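Local coordinates for Abbfa_003403 (Acinetobacter baumannii, PDB 4ZXH), which is a four-domain nonribosomal peptide synthetase, with condensation, adenylation, carrier and thioesterase domains, that probably assembles and releases a small peptide product, at residues N274-R285 against F297-I307. Numbering follows the deposited sequence.
Sequences NNLVIATPVAGR and FVNTIAIHMDI. With PNS (4'-phosphopantetheine), chain B.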
ATOM      1  N   ASN A 274      13.995  -4.209 -16.065  1.00 48.03           N
ATOM      2  CA  ASN A 274      14.949  -3.487 -16.895  1.00 50.30           C
ATOM      3  C   ASN A 274      15.033  -2.020 -16.503  1.00 52.19           C
ATOM      4  O   ASN A 274      16.041  -1.360 -16.737  1.00 57.97           O
ATOM      5  CB  ASN A 274      14.566  -3.604 -18.371  1.00 58.16           C
ATOM      6  CG  ASN A 274      14.505  -5.040 -18.843  1.00 66.74           C
ATOM      7  OD1 ASN A 274      15.323  -5.871 -18.437  1.00 63.68           O
ATOM      8  ND2 ASN A 274      13.517  -5.349 -19.686  1.00 73.39           N
ATOM      9  N   ASN A 275      13.964  -1.501 -15.915  1.00 49.52           N
ATOM     10  CA  ASN A 275      13.938  -0.104 -15.523  1.00 44.18           C
ATOM     11  C   ASN A 275      14.136   0.023 -14.020  1.00 42.75           C
ATOM     12  O   ASN A 275      13.249  -0.311 -13.219  1.00 51.03           O
ATOM     13  CB  ASN A 275      12.629   0.547 -15.970  1.00 46.93           C
ATOM     14  CG  ASN A 275      12.560   0.743 -17.479  1.00 50.69           C
ATOM     15  OD1 ASN A 275      11.756   0.113 -18.167  1.00 56.30           O
ATOM     16  ND2 ASN A 275      13.390   1.635 -17.996  1.00 52.30           N
ATOM     17  N   LEU A 276      15.321   0.488 -13.641  1.00 37.85           N
ATOM     18  CA  LEU A 276      15.684   0.612 -12.237  1.00 36.07           C
ATOM     19  C   LEU A 276      16.107   2.031 -11.908  1.00 36.56           C
ATOM     20  O   LEU A 276      16.799   2.672 -12.707  1.00 36.87           O
ATOM     21  CB  LEU A 276      16.815  -0.339 -11.898  1.00 33.06           C
ATOM     22  CG  LEU A 276      16.624  -1.777 -12.338  1.00 43.50           C
ATOM     23  CD1 LEU A 276      17.993  -2.458 -12.481  1.00 51.06           C
ATOM     24  CD2 LEU A 276      15.770  -2.487 -11.328  1.00 45.02           C
ATOM     25  N   VAL A 277      15.700   2.521 -10.734  1.00 33.72           N
ATOM     26  CA  VAL A 277      16.174   3.821 -10.258  1.00 28.35           C
ATOM     27  C   VAL A 277      17.009   3.693  -8.989  1.00 36.63           C
ATOM     28  O   VAL A 277      16.623   2.993  -8.059  1.00 34.32           O
ATOM     29  CB  VAL A 277      15.012   4.780  -9.986  1.00 27.37           C
ATOM     30  CG1 VAL A 277      15.536   6.115  -9.508  1.00 34.63           C
ATOM     31  CG2 VAL A 277      14.190   4.967 -11.234  1.00 28.09           C
ATOM     32  N   ILE A 278      18.157   4.369  -8.962  1.00 37.18           N
ATOM     33  CA  ILE A 278      19.001   4.425  -7.772  1.00 30.12           C
ATOM     34  C   ILE A 278      19.340   5.872  -7.408  1.00 35.17           C
ATOM     35  O   ILE A 278      19.851   6.620  -8.244  1.00 39.09           O
ATOM     36  CB  ILE A 278      20.312   3.650  -7.967  1.00 28.46           C
ATOM     37  CG1 ILE A 278      20.037   2.164  -8.168  1.00 29.06           C
ATOM     38  CG2 ILE A 278      21.221   3.823  -6.765  1.00 27.91           C
ATOM     39  CD1 ILE A 278      21.283   1.326  -8.159  1.00 30.15           C
ATOM     40  N   ALA A 279      19.073   6.260  -6.160  1.00 35.36           N
ATOM     41  CA  ALA A 279      19.386   7.615  -5.697  1.00 36.89           C
ATOM     42  C   ALA A 279      20.846   7.701  -5.273  1.00 33.06           C
ATOM     43  O   ALA A 279      21.342   6.775  -4.642  1.00 35.94           O
ATOM     44  CB  ALA A 279      18.474   8.024  -4.534  1.00 23.97           C
ATOM     45  N   THR A 280      21.515   8.804  -5.623  1.00 29.42           N
ATOM     46  CA  THR A 280      22.906   9.063  -5.216  1.00 40.98           C
ATOM     47  C   THR A 280      23.168  10.498  -4.763  1.00 40.63           C
ATOM     48  O   THR A 280      23.340  11.382  -5.587  1.00 48.10           O
ATOM     49  CB  THR A 280      23.915   8.812  -6.344  1.00 46.95           C
ATOM     50  OG1 THR A 280      23.663   7.548  -6.962  1.00 52.99           O
ATOM     51  CG2 THR A 280      25.321   8.812  -5.761  1.00 56.11           C
ATOM     52  N   PRO A 281      23.203  10.728  -3.456  1.00 36.89           N
ATOM     53  CA  PRO A 281      23.671  11.974  -2.850  1.00 40.17           C
ATOM     54  C   PRO A 281      24.943  12.540  -3.465  1.00 41.58           C
ATOM     55  O   PRO A 281      25.889  11.783  -3.705  1.00 42.84           O
ATOM     56  CB  PRO A 281      23.941  11.560  -1.411  1.00 47.66           C
ATOM     57  CG  PRO A 281      22.858  10.565  -1.146  1.00 59.88           C
ATOM     58  CD  PRO A 281      22.623   9.821  -2.454  1.00 51.51           C
ATOM     59  N   VAL A 282      24.957  13.847  -3.716  1.00 32.15           N
ATOM     60  CA  VAL A 282      26.179  14.535  -4.093  1.00 33.81           C
ATOM     61  C   VAL A 282      26.533  15.565  -3.021  1.00 36.73           C
ATOM     62  O   VAL A 282      25.646  16.121  -2.365  1.00 40.80           O
ATOM     63  CB  VAL A 282      26.055  15.216  -5.460  1.00 34.11           C
ATOM     64  CG1 VAL A 282      25.702  14.191  -6.505  1.00 32.84           C
ATOM     65  CG2 VAL A 282      25.022  16.333  -5.421  1.00 34.17           C
ATOM     66  N   ALA A 283      27.829  15.792  -2.843  1.00 34.48           N
ATOM     67  CA  ALA A 283      28.346  16.690  -1.815  1.00 37.44           C
ATOM     68  C   ALA A 283      27.736  18.086  -1.904  1.00 45.73           C
ATOM     69  O   ALA A 283      27.422  18.700  -0.884  1.00 55.66           O
ATOM     70  CB  ALA A 283      29.881  16.775  -1.910  1.00 30.24           C
ATOM     71  N   GLY A 284      27.598  18.591  -3.124  1.00 44.14           N
ATOM     72  CA  GLY A 284      26.922  19.852  -3.363  1.00 49.63           C
ATOM     73  C   GLY A 284      27.684  21.150  -3.134  1.00 56.76           C
ATOM     74  O   GLY A 284      27.058  22.221  -3.075  1.00 67.22           O
ATOM     75  N   ARG A 285      29.010  21.090  -3.012  1.00 50.38           N
ATOM     76  CA  ARG A 285      29.773  22.319  -2.761  1.00 52.02           C
ATOM     77  C   ARG A 285      30.700  22.638  -3.933  1.00 63.72           C
ATOM     78  O   ARG A 285      31.929  22.504  -3.841  1.00 57.51           O
ATOM     79  CB  ARG A 285      30.582  22.213  -1.466  1.00 38.97           C
ATOM     80  CG  ARG A 285      29.789  21.687  -0.294  1.00 41.34           C
ATOM     81  CD  ARG A 285      30.699  21.195   0.813  1.00 34.75           C
ATOM     82  NE  ARG A 285      29.955  20.762   1.993  1.00 34.01           N
ATOM     83  CZ  ARG A 285      29.941  21.439   3.140  1.00 37.24           C
ATOM     84  NH1 ARG A 285      30.648  22.564   3.249  1.00 30.48           N
ATOM     85  NH2 ARG A 285      29.264  20.972   4.188  1.00 34.68           N
ATOM     86  N   PHE A 297      24.267  20.654   2.589  1.00 28.83           N
ATOM     87  CA  PHE A 297      24.502  21.014   1.191  1.00 31.50           C
ATOM     88  C   PHE A 297      24.317  19.808   0.276  1.00 32.54           C
ATOM     89  O   PHE A 297      24.360  19.925  -0.947  1.00 36.31           O
ATOM     90  CB  PHE A 297      25.914  21.580   1.006  1.00 27.96           C
ATOM     91  CG  PHE A 297      26.146  22.884   1.709  1.00 36.73           C
ATOM     92  CD1 PHE A 297      25.703  24.078   1.152  1.00 42.08           C
ATOM     93  CD2 PHE A 297      26.819  22.923   2.919  1.00 37.03           C
ATOM     94  CE1 PHE A 297      25.920  25.293   1.795  1.00 43.56           C
ATOM     95  CE2 PHE A 297      27.038  24.132   3.573  1.00 41.87           C
ATOM     96  CZ  PHE A 297      26.589  25.318   3.011  1.00 40.55           C
ATOM     97  N   VAL A 298      24.114  18.648   0.887  1.00 28.16           N
ATOM     98  CA  VAL A 298      23.969  17.395   0.169  1.00 28.18           C
ATOM     99  C   VAL A 298      22.650  17.323  -0.599  1.00 30.09           C
ATOM    100  O   VAL A 298      21.598  17.548  -0.025  1.00 25.40           O
ATOM    101  CB  VAL A 298      24.047  16.224   1.157  1.00 27.65           C
ATOM    102  CG1 VAL A 298      23.405  14.982   0.600  1.00 25.92           C
ATOM    103  CG2 VAL A 298      25.481  15.973   1.534  1.00 25.33           C
ATOM    104  N   ASN A 299      22.710  17.011  -1.891  1.00 37.27           N
ATOM    105  CA  ASN A 299      21.506  16.866  -2.710  1.00 25.43           C
ATOM    106  C   ASN A 299      21.357  15.468  -3.329  1.00 29.68           C
ATOM    107  O   ASN A 299      22.291  14.918  -3.905  1.00 30.71           O
ATOM    108  CB  ASN A 299      21.486  17.921  -3.822  1.00 26.64           C
ATOM    109  CG  ASN A 299      20.135  18.002  -4.536  1.00 47.35           C
ATOM    110  OD1 ASN A 299      19.062  17.887  -3.913  1.00 48.92           O
ATOM    111  ND2 ASN A 299      20.183  18.207  -5.850  1.00 43.41           N
ATOM    112  N   THR A 300      20.172  14.891  -3.210  1.00 34.69           N
ATOM    113  CA  THR A 300      19.917  13.600  -3.806  1.00 30.81           C
ATOM    114  C   THR A 300      19.727  13.774  -5.318  1.00 30.12           C
ATOM    115  O   THR A 300      19.088  14.726  -5.756  1.00 26.98           O
ATOM    116  CB  THR A 300      18.660  12.934  -3.177  1.00 53.89           C
ATOM    117  OG1 THR A 300      18.849  12.777  -1.767  1.00 52.94           O
ATOM    118  CG2 THR A 300      18.386  11.569  -3.794  1.00 52.26           C
ATOM    119  N   ILE A 301      20.301  12.875  -6.118  1.00 34.31           N
ATOM    120  CA  ILE A 301      19.866  12.749  -7.506  1.00 36.12           C
ATOM    121  C   ILE A 301      19.419  11.323  -7.801  1.00 38.33           C
ATOM    122  O   ILE A 301      19.990  10.370  -7.269  1.00 37.93           O
ATOM    123  CB  ILE A 301      20.956  13.151  -8.527  1.00 30.03           C
ATOM    124  CG1 ILE A 301      22.208  12.300  -8.354  1.00 34.02           C
ATOM    125  CG2 ILE A 301      21.259  14.630  -8.451  1.00 29.01           C
ATOM    126  CD1 ILE A 301      23.336  12.695  -9.315  1.00 37.63           C
ATOM    127  N   ALA A 302      18.393  11.189  -8.646  1.00 35.70           N
ATOM    128  CA  ALA A 302      17.892   9.879  -9.060  1.00 37.39           C
ATOM    129  C   ALA A 302      18.376   9.478 -10.467  1.00 39.66           C
ATOM    130  O   ALA A 302      18.063  10.138 -11.463  1.00 39.39           O
ATOM    131  CB  ALA A 302      16.369   9.858  -9.003  1.00 31.06           C
ATOM    132  N   ILE A 303      19.140   8.389 -10.540  1.00 36.51           N
ATOM    133  CA  ILE A 303      19.606   7.878 -11.822  1.00 33.60           C
ATOM    134  C   ILE A 303      18.735   6.719 -12.278  1.00 42.05           C
ATOM    135  O   ILE A 303      18.762   5.634 -11.687  1.00 46.45           O
ATOM    136  CB  ILE A 303      21.058   7.401 -11.759  1.00 32.27           C
ATOM    137  CG1 ILE A 303      21.963   8.461 -11.128  1.00 31.34           C
ATOM    138  CG2 ILE A 303      21.530   7.033 -13.131  1.00 33.29           C
ATOM    139  CD1 ILE A 303      21.881   9.777 -11.811  1.00 31.96           C
ATOM    140  N   HIS A 304      17.953   6.950 -13.325  1.00 38.36           N
ATOM    141  CA  HIS A 304      17.097   5.907 -13.878  1.00 35.70           C
ATOM    142  C   HIS A 304      17.792   5.291 -15.089  1.00 37.81           C
ATOM    143  O   HIS A 304      18.006   5.973 -16.095  1.00 34.54           O
ATOM    144  CB  HIS A 304      15.725   6.490 -14.237  1.00 37.88           C
ATOM    145  CG  HIS A 304      14.867   5.587 -15.067  1.00 48.41           C
ATOM    146  ND1 HIS A 304      13.946   6.072 -15.971  1.00 51.62           N
ATOM    147  CD2 HIS A 304      14.783   4.237 -15.132  1.00 54.42           C
ATOM    148  CE1 HIS A 304      13.337   5.059 -16.563  1.00 53.81           C
ATOM    149  NE2 HIS A 304      13.827   3.934 -16.073  1.00 57.61           N
ATOM    150  N   MET A 305      18.170   4.017 -14.968  1.00 33.90           N
ATOM    151  CA  MET A 305      18.849   3.271 -16.035  1.00 38.07           C
ATOM    152  C   MET A 305      17.883   2.329 -16.728  1.00 42.60           C
ATOM    153  O   MET A 305      17.110   1.634 -16.078  1.00 41.92           O
ATOM    154  CB  MET A 305      20.022   2.436 -15.490  1.00 43.30           C
ATOM    155  CG  MET A 305      21.235   3.203 -14.952  1.00 45.05           C
ATOM    156  SD  MET A 305      22.218   4.015 -16.206  1.00 45.76           S
ATOM    157  CE  MET A 305      22.358   2.688 -17.408  1.00 40.05           C
ATOM    158  N   ASP A 306      17.937   2.282 -18.050  1.00 52.21           N
ATOM    159  CA  ASP A 306      17.240   1.224 -18.756  1.00 57.98           C
ATOM    160  C   ASP A 306      18.261   0.146 -19.064  1.00 57.47           C
ATOM    161  O   ASP A 306      19.071   0.308 -19.971  1.00 71.94           O
ATOM    162  CB  ASP A 306      16.575   1.746 -20.028  1.00 71.04           C
ATOM    163  CG  ASP A 306      15.566   0.767 -20.604  1.00 82.50           C
ATOM    164  OD1 ASP A 306      15.562  -0.408 -20.179  1.00 91.29           O
ATOM    165  OD2 ASP A 306      14.767   1.171 -21.473  1.00 81.49           O
ATOM    166  N   ILE A 307      18.249  -0.931 -18.279  1.00 52.63           N
ATOM    167  CA  ILE A 307      19.147  -2.064 -18.509  1.00 52.12           C
ATOM    168  C   ILE A 307      18.857  -2.751 -19.823  1.00 53.80           C
ATOM    169  O   ILE A 307      17.710  -3.103 -20.105  1.00 60.12           O
ATOM    170  CB  ILE A 307      19.045  -3.144 -17.424  1.00 49.44           C
ATOM    171  CG1 ILE A 307      19.109  -2.530 -16.033  1.00 47.35           C
ATOM    172  CG2 ILE A 307      20.150  -4.182 -17.609  1.00 49.37           C
ATOM    173  CD1 ILE A 307      20.371  -1.836 -15.775  1.00 52.20           C
TER
HETATM  174  O23 PNS B1401       6.156  14.618  -1.585  1.00 28.78           O
HETATM  175  P24 PNS B1401       6.722  16.014  -1.546  1.00 28.70           P
HETATM  176  O25 PNS B1401       6.398  16.950  -2.679  1.00 28.18           O
HETATM  177  O27 PNS B1401       8.323  15.816  -1.509  1.00 38.06           O
HETATM  178  C28 PNS B1401       8.929  15.009  -0.505  1.00 36.72           C
HETATM  179  C29 PNS B1401      10.436  15.060  -0.678  1.00 39.68           C
HETATM  180  C30 PNS B1401      10.813  16.540  -0.587  1.00 38.81           C
HETATM  181  C31 PNS B1401      10.807  14.487  -2.047  1.00 37.31           C
HETATM  182  C32 PNS B1401      11.105  14.210   0.412  1.00 36.28           C
HETATM  183  O33 PNS B1401      10.387  12.967   0.484  1.00 31.14           O
HETATM  184  C34 PNS B1401      12.577  14.002   0.108  1.00 36.04           C
HETATM  185  O35 PNS B1401      13.370  14.939   0.035  1.00 32.67           O
HETATM  186  N36 PNS B1401      13.012  12.762  -0.070  1.00 29.27           N
HETATM  187  C37 PNS B1401      14.403  12.461  -0.367  1.00 25.61           C
HETATM  188  C38 PNS B1401      14.928  11.557   0.748  1.00 31.38           C
HETATM  189  C39 PNS B1401      16.383  11.833   0.974  0.50 37.97           C
HETATM  190  O40 PNS B1401      16.824  12.970   0.893  0.50 45.27           O
HETATM  191  N41 PNS B1401      17.098  10.753   1.256  0.50 35.69           N
HETATM  192  C42 PNS B1401      18.512  10.669   1.531  0.50 33.92           C
HETATM  193  C43 PNS B1401      18.755   9.177   1.431  0.50 32.12           C
HETATM  194  S44 PNS B1401      19.390   8.842  -0.217  0.50 61.73           S
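N275 and H304 meet on one face of an antiparallel strand pair, 275-279 with 302-306, in the condensation domain. The strands pair by backbone hydrogen bonds, among them L276 with M305 and I278 with I303. N275 ND2 reaches H304 NE2 at 3.0 Å in a weak, bent bond, with the amide turned 55° from the ring. H304 gets there because its CG is anti to the backbone N (chi1 168°). This turns the ring edge toward strand 275-279, with L276 O at that edge, in the ring plane. V277 crosses H304 at about a right angle and sets CG2 3.7 Å from H304 CB. On the same face A302 CB touches V277 CG1. The other face, with I278 and M305, packs on Y264 of helix 255-271. Further along, T300 and P281 of the two segments line the phosphopantetheine arm. A279 CB rests on T300 CG2 at 3.6 Å. T300 OG1 makes a weak hydrogen bond to O40 of the arm, and P281 CG lies 4.0 Å from its thiol sulfur S44. At the far end D151, L290 and A293 hold the R285 guanidinium. One face of that group meets the F297 ring edge, with R285 NH2 3.4 Å from F297 CD2.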